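Local coordinates for protein cryptochrome DASH, chloroplastic/mitochondrial (Arabidopsis thaliana, PDB 2J4D) that repairs cyclobutane pyrimidine dimers in single-stranded DNA as an FAD- and folate-binding photolyase, binds DNA without sequence specificity, and may act as a photoreceptor, at residues D54-I68 against S210-S222. Residues are numbered along the deposited sequence; the frame is centred on the assembly and turned at random.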
ATOM      1  N   ASP A  54       1.860  -4.248  16.503  1.00 19.17           N
ATOM      2  CA  ASP A  54       1.544  -2.827  16.547  1.00 20.76           C
ATOM      3  C   ASP A  54       0.167  -2.506  15.976  1.00 20.14           C
ATOM      4  O   ASP A  54       0.016  -1.605  15.146  1.00 19.34           O
ATOM      5  CB  ASP A  54       2.636  -2.066  15.781  1.00 21.39           C
ATOM      6  CG  ASP A  54       2.453  -0.562  15.836  1.00 25.82           C
ATOM      7  OD1 ASP A  54       2.046  -0.051  16.897  1.00 22.83           O
ATOM      8  OD2 ASP A  54       2.734   0.109  14.824  1.00 25.11           O
ATOM      9  N   ASN A  55      -0.834  -3.251  16.430  1.00 20.30           N
ATOM     10  CA  ASN A  55      -2.207  -3.066  15.976  1.00 22.56           C
ATOM     11  C   ASN A  55      -3.045  -2.535  17.139  1.00 24.08           C
ATOM     12  O   ASN A  55      -3.439  -3.307  18.016  1.00 22.71           O
ATOM     13  CB  ASN A  55      -2.788  -4.405  15.505  1.00 19.82           C
ATOM     14  CG  ASN A  55      -4.156  -4.250  14.858  1.00 21.80           C
ATOM     15  OD1 ASN A  55      -4.946  -3.406  15.258  1.00 18.00           O
ATOM     16  ND2 ASN A  55      -4.439  -5.075  13.864  1.00 18.11           N
ATOM     17  N   ASP A  56      -3.309  -1.226  17.140  1.00 21.96           N
ATOM     18  CA  ASP A  56      -4.097  -0.594  18.198  1.00 23.75           C
ATOM     19  C   ASP A  56      -5.545  -1.052  18.263  1.00 24.13           C
ATOM     20  O   ASP A  56      -6.139  -1.086  19.346  1.00 23.42           O
ATOM     21  CB  ASP A  56      -4.085   0.930  18.054  1.00 27.47           C
ATOM     22  CG  ASP A  56      -2.783   1.543  18.499  1.00 31.40           C
ATOM     23  OD1 ASP A  56      -2.171   1.008  19.444  1.00 35.93           O
ATOM     24  OD2 ASP A  56      -2.376   2.564  17.916  1.00 36.41           O
ATOM     25  N   ALA A  57      -6.134  -1.372  17.114  1.00 20.57           N
ATOM     26  CA  ALA A  57      -7.524  -1.829  17.122  1.00 22.01           C
ATOM     27  C   ALA A  57      -7.590  -3.167  17.862  1.00 22.87           C
ATOM     28  O   ALA A  57      -8.470  -3.385  18.701  1.00 21.51           O
ATOM     29  CB  ALA A  57      -8.048  -1.970  15.689  1.00 19.22           C
ATOM     30  N   LEU A  58      -6.654  -4.059  17.542  1.00 22.46           N
ATOM     31  CA  LEU A  58      -6.568  -5.365  18.187  1.00 21.07           C
ATOM     32  C   LEU A  58      -6.306  -5.179  19.681  1.00 22.16           C
ATOM     33  O   LEU A  58      -6.922  -5.834  20.521  1.00 22.40           O
ATOM     34  CB  LEU A  58      -5.428  -6.181  17.574  1.00 21.70           C
ATOM     35  CG  LEU A  58      -5.059  -7.494  18.273  1.00 24.73           C
ATOM     36  CD1 LEU A  58      -6.251  -8.435  18.262  1.00 23.37           C
ATOM     37  CD2 LEU A  58      -3.871  -8.142  17.566  1.00 24.56           C
ATOM     38  N   TYR A  59      -5.386  -4.284  20.021  1.00 21.69           N
ATOM     39  CA  TYR A  59      -5.099  -4.062  21.432  1.00 24.52           C
ATOM     40  C   TYR A  59      -6.325  -3.547  22.194  1.00 22.16           C
ATOM     41  O   TYR A  59      -6.635  -4.034  23.283  1.00 23.71           O
ATOM     42  CB  TYR A  59      -3.954  -3.061  21.622  1.00 25.29           C
ATOM     43  CG  TYR A  59      -3.576  -2.922  23.078  1.00 29.09           C
ATOM     44  CD1 TYR A  59      -2.669  -3.800  23.667  1.00 30.64           C
ATOM     45  CD2 TYR A  59      -4.203  -1.982  23.892  1.00 30.93           C
ATOM     46  CE1 TYR A  59      -2.398  -3.751  25.030  1.00 31.87           C
ATOM     47  CE2 TYR A  59      -3.944  -1.927  25.256  1.00 33.19           C
ATOM     48  CZ  TYR A  59      -3.043  -2.818  25.817  1.00 33.02           C
ATOM     49  OH  TYR A  59      -2.809  -2.791  27.170  1.00 36.85           O
ATOM     50  N   LYS A  60      -7.012  -2.558  21.632  1.00 21.65           N
ATOM     51  CA  LYS A  60      -8.184  -1.987  22.299  1.00 21.64           C
ATOM     52  C   LYS A  60      -9.321  -2.996  22.414  1.00 22.79           C
ATOM     53  O   LYS A  60     -10.070  -3.001  23.402  1.00 22.57           O
ATOM     54  CB  LYS A  60      -8.649  -0.731  21.557  1.00 24.12           C
ATOM     55  CG  LYS A  60      -9.847  -0.015  22.184  1.00 37.82           C
ATOM     56  CD  LYS A  60      -9.640   0.307  23.663  1.00 44.61           C
ATOM     57  CE  LYS A  60     -10.672   1.314  24.176  1.00 51.59           C
ATOM     58  NZ  LYS A  60     -10.123   2.705  24.242  1.00 54.99           N
ATOM     59  N   ALA A  61      -9.448  -3.849  21.406  1.00 20.77           N
ATOM     60  CA  ALA A  61     -10.484  -4.878  21.402  1.00 23.71           C
ATOM     61  C   ALA A  61     -10.210  -5.871  22.533  1.00 24.38           C
ATOM     62  O   ALA A  61     -11.104  -6.238  23.301  1.00 25.18           O
ATOM     63  CB  ALA A  61     -10.485  -5.602  20.070  1.00 21.05           C
ATOM     64  N   TRP A  62      -8.957  -6.296  22.629  1.00 23.22           N
ATOM     65  CA  TRP A  62      -8.537  -7.244  23.649  1.00 23.07           C
ATOM     66  C   TRP A  62      -8.683  -6.697  25.063  1.00 22.88           C
ATOM     67  O   TRP A  62      -9.181  -7.385  25.951  1.00 25.92           O
ATOM     68  CB  TRP A  62      -7.081  -7.637  23.404  1.00 22.88           C
ATOM     69  CG  TRP A  62      -6.473  -8.458  24.499  1.00 24.38           C
ATOM     70  CD1 TRP A  62      -6.686  -9.785  24.752  1.00 25.27           C
ATOM     71  CD2 TRP A  62      -5.535  -8.006  25.478  1.00 24.27           C
ATOM     72  NE1 TRP A  62      -5.929 -10.188  25.830  1.00 25.41           N
ATOM     73  CE2 TRP A  62      -5.216  -9.115  26.295  1.00 25.19           C
ATOM     74  CE3 TRP A  62      -4.931  -6.770  25.747  1.00 27.01           C
ATOM     75  CZ2 TRP A  62      -4.319  -9.025  27.364  1.00 28.16           C
ATOM     76  CZ3 TRP A  62      -4.037  -6.681  26.812  1.00 28.69           C
ATOM     77  CH2 TRP A  62      -3.741  -7.804  27.605  1.00 28.73           C
ATOM     78  N   SER A  63      -8.261  -5.457  25.269  1.00 23.24           N
ATOM     79  CA  SER A  63      -8.312  -4.864  26.597  1.00 27.88           C
ATOM     80  C   SER A  63      -9.698  -4.423  27.051  1.00 28.22           C
ATOM     81  O   SER A  63      -9.893  -4.103  28.220  1.00 28.24           O
ATOM     82  CB  SER A  63      -7.342  -3.679  26.683  1.00 29.34           C
ATOM     83  OG  SER A  63      -7.700  -2.666  25.767  1.00 32.24           O
ATOM     84  N   SER A  64     -10.666  -4.422  26.143  1.00 24.88           N
ATOM     85  CA  SER A  64     -12.010  -4.005  26.515  1.00 25.50           C
ATOM     86  C   SER A  64     -13.038  -5.127  26.391  1.00 25.53           C
ATOM     87  O   SER A  64     -14.241  -4.870  26.318  1.00 26.86           O
ATOM     88  CB  SER A  64     -12.433  -2.818  25.653  1.00 28.99           C
ATOM     89  OG  SER A  64     -12.573  -3.205  24.302  1.00 31.92           O
ATOM     90  N   SER A  65     -12.567  -6.367  26.381  1.00 23.71           N
ATOM     91  CA  SER A  65     -13.446  -7.524  26.252  1.00 24.57           C
ATOM     92  C   SER A  65     -12.857  -8.729  26.977  1.00 26.63           C
ATOM     93  O   SER A  65     -11.745  -8.662  27.501  1.00 25.95           O
ATOM     94  CB  SER A  65     -13.593  -7.899  24.781  1.00 24.07           C
ATOM     95  OG  SER A  65     -12.372  -8.447  24.300  1.00 24.89           O
ATOM     96  N   ASP A  66     -13.613  -9.822  27.016  1.00 25.81           N
ATOM     97  CA  ASP A  66     -13.107 -11.052  27.611  1.00 28.60           C
ATOM     98  C   ASP A  66     -13.048 -12.097  26.510  1.00 26.75           C
ATOM     99  O   ASP A  66     -12.467 -13.174  26.686  1.00 27.50           O
ATOM    100  CB  ASP A  66     -13.978 -11.548  28.782  1.00 30.42           C
ATOM    101  CG  ASP A  66     -15.440 -11.736  28.409  1.00 34.34           C
ATOM    102  OD1 ASP A  66     -15.739 -12.290  27.330  1.00 37.10           O
ATOM    103  OD2 ASP A  66     -16.300 -11.341  29.225  1.00 38.44           O
ATOM    104  N   THR A  67     -13.615 -11.751  25.354  1.00 25.61           N
ATOM    105  CA  THR A  67     -13.653 -12.648  24.198  1.00 24.07           C
ATOM    106  C   THR A  67     -13.627 -11.836  22.900  1.00 24.09           C
ATOM    107  O   THR A  67     -14.331 -10.837  22.776  1.00 25.20           O
ATOM    108  CB  THR A  67     -14.934 -13.501  24.226  1.00 26.34           C
ATOM    109  OG1 THR A  67     -15.041 -14.142  25.501  1.00 34.20           O
ATOM    110  CG2 THR A  67     -14.894 -14.570  23.151  1.00 26.52           C
ATOM    111  N   ILE A  68     -12.826 -12.265  21.930  1.00 23.49           N
ATOM    112  CA  ILE A  68     -12.728 -11.534  20.662  1.00 23.03           C
ATOM    113  C   ILE A  68     -13.093 -12.372  19.455  1.00 19.33           C
ATOM    114  O   ILE A  68     -12.700 -13.528  19.361  1.00 20.17           O
ATOM    115  CB  ILE A  68     -11.287 -11.030  20.394  1.00 22.88           C
ATOM    116  CG1 ILE A  68     -10.799 -10.164  21.552  1.00 22.51           C
ATOM    117  CG2 ILE A  68     -11.251 -10.254  19.069  1.00 22.36           C
ATOM    118  CD1 ILE A  68      -9.301  -9.868  21.489  1.00 25.52           C
ATOM    119  N   SER A 210       5.776   1.629  19.191  1.00 24.07           N
ATOM    120  CA  SER A 210       4.784   0.731  18.628  1.00 25.73           C
ATOM    121  C   SER A 210       4.027   0.086  19.788  1.00 26.11           C
ATOM    122  O   SER A 210       4.579  -0.096  20.874  1.00 23.80           O
ATOM    123  CB  SER A 210       5.461  -0.334  17.755  1.00 26.59           C
ATOM    124  OG  SER A 210       6.252  -1.211  18.530  1.00 31.04           O
ATOM    125  N   THR A 211       2.758  -0.233  19.568  1.00 22.88           N
ATOM    126  CA  THR A 211       1.944  -0.856  20.606  1.00 23.02           C
ATOM    127  C   THR A 211       2.330  -2.328  20.792  1.00 24.04           C
ATOM    128  O   THR A 211       2.407  -3.088  19.820  1.00 21.99           O
ATOM    129  CB  THR A 211       0.444  -0.737  20.253  1.00 23.44           C
ATOM    130  OG1 THR A 211       0.076   0.650  20.239  1.00 26.51           O
ATOM    131  CG2 THR A 211      -0.418  -1.472  21.271  1.00 22.93           C
ATOM    132  N   ARG A 212       2.590  -2.719  22.040  1.00 21.95           N
ATOM    133  CA  ARG A 212       2.974  -4.093  22.352  1.00 23.56           C
ATOM    134  C   ARG A 212       1.741  -4.964  22.507  1.00 22.52           C
ATOM    135  O   ARG A 212       0.799  -4.601  23.205  1.00 22.15           O
ATOM    136  CB  ARG A 212       3.806  -4.155  23.637  1.00 26.68           C
ATOM    137  CG  ARG A 212       5.033  -3.271  23.602  1.00 38.18           C
ATOM    138  CD  ARG A 212       5.792  -3.437  22.299  1.00 42.82           C
ATOM    139  NE  ARG A 212       6.334  -2.160  21.844  1.00 50.22           N
ATOM    140  CZ  ARG A 212       7.628  -1.862  21.799  1.00 49.94           C
ATOM    141  NH1 ARG A 212       8.534  -2.758  22.179  1.00 49.00           N
ATOM    142  NH2 ARG A 212       8.012  -0.662  21.385  1.00 47.97           N
ATOM    143  N   ILE A 213       1.769  -6.119  21.859  1.00 20.96           N
ATOM    144  CA  ILE A 213       0.652  -7.047  21.863  1.00 21.95           C
ATOM    145  C   ILE A 213       0.981  -8.309  22.660  1.00 23.44           C
ATOM    146  O   ILE A 213       2.051  -8.898  22.489  1.00 25.72           O
ATOM    147  CB  ILE A 213       0.302  -7.463  20.413  1.00 20.77           C
ATOM    148  CG1 ILE A 213       0.030  -6.222  19.552  1.00 19.75           C
ATOM    149  CG2 ILE A 213      -0.886  -8.405  20.414  1.00 20.79           C
ATOM    150  CD1 ILE A 213      -1.159  -5.364  20.005  1.00 23.00           C
ATOM    151  N   PRO A 214       0.062  -8.747  23.534  1.00 24.42           N
ATOM    152  CA  PRO A 214       0.318  -9.957  24.327  1.00 26.50           C
ATOM    153  C   PRO A 214       0.388 -11.216  23.477  1.00 26.76           C
ATOM    154  O   PRO A 214      -0.204 -11.285  22.399  1.00 26.20           O
ATOM    155  CB  PRO A 214      -0.846  -9.982  25.316  1.00 29.56           C
ATOM    156  CG  PRO A 214      -1.942  -9.254  24.593  1.00 31.09           C
ATOM    157  CD  PRO A 214      -1.201  -8.106  23.939  1.00 25.64           C
ATOM    158  N   LEU A 215       1.118 -12.214  23.964  1.00 27.80           N
ATOM    159  CA  LEU A 215       1.265 -13.471  23.240  1.00 26.61           C
ATOM    160  C   LEU A 215      -0.006 -14.307  23.288  1.00 24.51           C
ATOM    161  O   LEU A 215      -0.218 -15.174  22.448  1.00 24.57           O
ATOM    162  CB  LEU A 215       2.440 -14.271  23.811  1.00 31.93           C
ATOM    163  CG  LEU A 215       3.817 -13.662  23.529  1.00 35.32           C
ATOM    164  CD1 LEU A 215       4.908 -14.509  24.178  1.00 42.42           C
ATOM    165  CD2 LEU A 215       4.028 -13.576  22.024  1.00 40.65           C
ATOM    166  N   SER A 216      -0.852 -14.039  24.275  1.00 25.24           N
ATOM    167  CA  SER A 216      -2.113 -14.764  24.434  1.00 25.44           C
ATOM    168  C   SER A 216      -3.253 -13.768  24.277  1.00 25.72           C
ATOM    169  O   SER A 216      -3.383 -12.840  25.078  1.00 28.95           O
ATOM    170  CB  SER A 216      -2.175 -15.412  25.822  1.00 27.04           C
ATOM    171  OG  SER A 216      -3.479 -15.883  26.108  1.00 24.14           O
ATOM    172  N   LEU A 217      -4.076 -13.963  23.251  1.00 22.29           N
ATOM    173  CA  LEU A 217      -5.186 -13.054  22.974  1.00 22.97           C
ATOM    174  C   LEU A 217      -6.565 -13.702  23.022  1.00 24.74           C
ATOM    175  O   LEU A 217      -7.583 -13.006  22.952  1.00 26.56           O
ATOM    176  CB  LEU A 217      -4.995 -12.422  21.594  1.00 19.34           C
ATOM    177  CG  LEU A 217      -3.773 -11.527  21.385  1.00 22.37           C
ATOM    178  CD1 LEU A 217      -3.631 -11.203  19.899  1.00 20.72           C
ATOM    179  CD2 LEU A 217      -3.924 -10.255  22.199  1.00 26.34           C
ATOM    180  N   GLY A 218      -6.598 -15.031  23.111  1.00 23.48           N
ATOM    181  CA  GLY A 218      -7.862 -15.744  23.150  1.00 23.18           C
ATOM    182  C   GLY A 218      -8.660 -15.511  24.421  1.00 25.21           C
ATOM    183  O   GLY A 218      -8.218 -14.792  25.320  1.00 24.92           O
ATOM    184  N   PRO A 219      -9.837 -16.135  24.542  1.00 25.10           N
ATOM    185  CA  PRO A 219     -10.441 -17.035  23.561  1.00 24.93           C
ATOM    186  C   PRO A 219     -11.382 -16.297  22.613  1.00 26.29           C
ATOM    187  O   PRO A 219     -11.630 -15.101  22.770  1.00 23.88           O
ATOM    188  CB  PRO A 219     -11.210 -18.007  24.445  1.00 23.10           C
ATOM    189  CG  PRO A 219     -11.794 -17.063  25.461  1.00 27.50           C
ATOM    190  CD  PRO A 219     -10.640 -16.109  25.780  1.00 27.57           C
ATOM    191  N   THR A 220     -11.903 -17.031  21.638  1.00 25.29           N
ATOM    192  CA  THR A 220     -12.859 -16.489  20.683  1.00 27.78           C
ATOM    193  C   THR A 220     -14.186 -17.132  21.062  1.00 29.62           C
ATOM    194  O   THR A 220     -14.227 -18.029  21.905  1.00 26.92           O
ATOM    195  CB  THR A 220     -12.556 -16.942  19.256  1.00 26.07           C
ATOM    196  OG1 THR A 220     -12.747 -18.362  19.172  1.00 27.41           O
ATOM    197  CG2 THR A 220     -11.122 -16.599  18.867  1.00 26.92           C
ATOM    198  N   PRO A 221     -15.294 -16.675  20.459  1.00 31.37           N
ATOM    199  CA  PRO A 221     -16.568 -17.308  20.811  1.00 30.69           C
ATOM    200  C   PRO A 221     -16.535 -18.668  20.129  1.00 31.34           C
ATOM    201  O   PRO A 221     -15.637 -18.938  19.327  1.00 28.77           O
ATOM    202  CB  PRO A 221     -17.609 -16.389  20.171  1.00 31.34           C
ATOM    203  CG  PRO A 221     -16.909 -15.062  20.101  1.00 31.69           C
ATOM    204  CD  PRO A 221     -15.514 -15.449  19.674  1.00 30.41           C
ATOM    205  N   SER A 222     -17.495 -19.528  20.444  1.00 30.52           N
ATOM    206  CA  SER A 222     -17.544 -20.829  19.803  1.00 32.48           C
ATOM    207  C   SER A 222     -18.086 -20.591  18.395  1.00 33.04           C
ATOM    208  O   SER A 222     -19.191 -20.078  18.221  1.00 34.15           O
ATOM    209  CB  SER A 222     -18.470 -21.774  20.570  1.00 34.84           C
ATOM    210  OG  SER A 222     -18.489 -23.048  19.949  1.00 41.19           O
TER
HETATM  211  O   HOH W   1       3.769  -4.834  18.413  1.00 23.72           O
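Trp-62 and Pro-214 meet by a CH-pi contact: Pro-214 CG stands 3.6 Å from the centroid of the Trp-62 six-membered ring and only 9° off its normal. Tracing Trp-62 outward, CB points toward the 210-222 loop; CG, anti to the backbone N (chi1 172°), and CD1 lie beneath Leu-217 CD2, which sits 3.9 Å from the centroid of the five-membered ring over the same face as the proline. Past NE1, which lies 3.8 Å from Ser-216 O, CE2, CZ2 and CH2 pass under Pro-214 CG. With the indole cut back to an alanine here, Pro-214 CG and Leu-217 CD2 would probably lose the face they rest on, leaving a gap between helix and loop. Leu-217 also sends CD1 tip to tip against CD2 of Leu-58, one helical turn before Trp-62, at 3.9 Å.

These residues belong to the alpha/beta domain of the class-1 photolyase fold, where helix 56-63 links the parallel strands 41-46 and 67-74 in a beta-alpha-beta crossover; Leu-58 reaches Leu-44 of the first strand, while the loop passes along another flank of the helix.

At the helix start the contact turns polar. Thr-211 N donates to Asp-54 OD1 at 2.8 Å, reaching the anti side from 33° out of the carboxylate plane. Thr-211 OG1 and Asp-56 OD1 are modelled 2.4 Å apart, too short for an ordinary hydrogen bond, so the detail of this pair is doubtful. Arg-300 forms salt bridges with both aspartates, and Ser-298 OG is hydrogen-bonded to Asp-54 OD2. A water also bridges Asp-54 N and Thr-211 O. At the other end, Ile-68 N donates to Pro-219 O, 3.2 Å away, beyond the cis peptide that precedes Pro-219. Thr-67 CG2 packs 3.6 Å from Pro-221 CD.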